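Local coordinates for protein ultraspiracle (Drosophila melanogaster, PDB 1HG4) that acts as a nuclear hormone receptor and transcription factor, its ligand-binding domain locked in an inactive conformation with a phospholipid in the pocket, at residues E65-R68 / H72-Q75. Residues are numbered along the deposited sequence; the frame is centred on the assembly and turned at random.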
loop_
_atom_site.group_PDB
_atom_site.type_symbol
_atom_site.label_atom_id
_atom_site.label_comp_id
_atom_site.label_asym_id
_atom_site.label_seq_id
_atom_site.Cartn_x
_atom_site.Cartn_y
_atom_site.Cartn_z
ATOM N N GLU A 65 -10.204 24.776 0.831
ATOM C CA GLU A 65 -8.912 25.405 1.086
ATOM C C GLU A 65 -8.167 24.644 2.165
ATOM O O GLU A 65 -6.935 24.602 2.179
ATOM C CB GLU A 65 -9.090 26.863 1.488
ATOM C CG GLU A 65 -9.673 27.740 0.373
ATOM C CD GLU A 65 -8.968 27.580 -0.964
ATOM O OE1 GLU A 65 -7.718 27.572 -1.009
ATOM O OE2 GLU A 65 -9.669 27.466 -1.982
ATOM N N TYR A 66 -8.921 24.032 3.066
ATOM C CA TYR A 66 -8.340 23.219 4.135
ATOM C C TYR A 66 -7.600 22.031 3.517
ATOM O O TYR A 66 -6.426 21.808 3.819
ATOM C CB TYR A 66 -9.453 22.728 5.063
ATOM C CG TYR A 66 -9.166 21.437 5.785
ATOM C CD1 TYR A 66 -8.213 21.370 6.801
ATOM C CD2 TYR A 66 -9.876 20.276 5.466
ATOM C CE1 TYR A 66 -7.978 20.169 7.495
ATOM C CE2 TYR A 66 -9.651 19.077 6.147
ATOM C CZ TYR A 66 -8.710 19.029 7.160
ATOM O OH TYR A 66 -8.552 17.848 7.845
ATOM N N ALA A 67 -8.288 21.282 2.653
ATOM C CA ALA A 67 -7.693 20.125 1.984
ATOM C C ALA A 67 -6.515 20.561 1.117
ATOM O O ALA A 67 -5.517 19.861 1.000
ATOM C CB ALA A 67 -8.740 19.423 1.121
ATOM N N ARG A 68 -6.627 21.739 0.524
ATOM C CA ARG A 68 -5.563 22.236 -0.327
ATOM C C ARG A 68 -4.235 22.384 0.426
ATOM O O ARG A 68 -3.163 22.212 -0.156
ATOM C CB ARG A 68 -5.972 23.577 -0.936
ATOM C CG ARG A 68 -4.825 24.314 -1.577
ATOM C CD ARG A 68 -5.163 24.760 -2.963
ATOM N NE ARG A 68 -6.214 25.769 -3.014
ATOM C CZ ARG A 68 -6.832 26.097 -4.142
ATOM N NH1 ARG A 68 -6.487 25.491 -5.269
ATOM N NH2 ARG A 68 -7.794 27.007 -4.147
ATOM N N HIS A 72 0.376 16.507 1.172
ATOM C CA HIS A 72 0.221 15.645 -0.014
ATOM C C HIS A 72 -1.061 15.749 -0.834
ATOM O O HIS A 72 -1.071 15.339 -2.003
ATOM C CB HIS A 72 0.433 14.171 0.370
ATOM C CG HIS A 72 1.825 13.870 0.827
ATOM N ND1 HIS A 72 2.807 13.414 -0.026
ATOM C CD2 HIS A 72 2.419 14.030 2.034
ATOM C CE1 HIS A 72 3.945 13.306 0.636
ATOM N NE2 HIS A 72 3.737 13.675 1.888
ATOM N N PHE A 73 -2.127 16.289 -0.242
ATOM C CA PHE A 73 -3.413 16.413 -0.931
ATOM C C PHE A 73 -3.320 16.980 -2.344
ATOM O O PHE A 73 -3.800 16.365 -3.296
ATOM C CB PHE A 73 -4.376 17.282 -0.126
ATOM C CG PHE A 73 -5.786 17.266 -0.655
ATOM C CD1 PHE A 73 -6.606 16.158 -0.458
ATOM C CD2 PHE A 73 -6.293 18.350 -1.360
ATOM C CE1 PHE A 73 -7.903 16.131 -0.953
ATOM C CE2 PHE A 73 -7.596 18.326 -1.859
ATOM C CZ PHE A 73 -8.397 17.222 -1.656
ATOM N N ALA A 74 -2.711 18.155 -2.474
ATOM C CA ALA A 74 -2.575 18.812 -3.776
ATOM C C ALA A 74 -1.704 18.037 -4.749
ATOM O O ALA A 74 -1.615 18.388 -5.932
ATOM C CB ALA A 74 -2.014 20.220 -3.599
ATOM N N GLN A 75 -1.055 16.982 -4.264
ATOM C CA GLN A 75 -0.211 16.194 -5.139
ATOM C C GLN A 75 -0.942 15.087 -5.870
ATOM O O GLN A 75 -0.608 14.770 -7.008
ATOM C CB GLN A 75 0.971 15.609 -4.373
ATOM C CG GLN A 75 2.171 16.521 -4.395
ATOM C CD GLN A 75 1.838 17.905 -3.894
ATOM O OE1 GLN A 75 1.538 18.100 -2.711
ATOM N NE2 GLN A 75 1.879 18.883 -4.796
HETATM O O HOH W 1 -1.675 19.734 -0.186
#
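Water 1 joins R68 to A74: it donates to R68 O at 2.9 Å and accepts from A74 N at 3.0 Å. It bridges two backbones that make no direct hydrogen bond here. Beside it, F73 lays its ring against A67. The methyl A67 CB sits over one face in a CH-pi contact, offset toward the rim, 3.6 Å from the F73 ring centroid and 19° off its normal. F73 CG is anti to the backbone N (chi1 -170°), which turns the ring back against the last turn of the helix. A67 O presses on the CB, CG and CD2 side of F73, a tight contact at 2.9 Å from F73 CD2. F73 lies in the loop between helices 46-68 and 78-100 of the mostly helical nuclear receptor ligand-binding domain. L84 and L85 of helix 78-100 also pack on F73. With an alanine in place of F73, the A67 methyl would probably lose its aromatic cover and a gap would open toward L84 and L85. On the helix, R68 grips E65 side-on in a salt bridge. R68 NE meets E65 OE1 at 3.1 Å in the guanidinium plane, while R68 NH2 reaches the syn lone pair of E65 OE2 at 2.9 Å. Q265 of helix 258-266 also bonds E65 OE2.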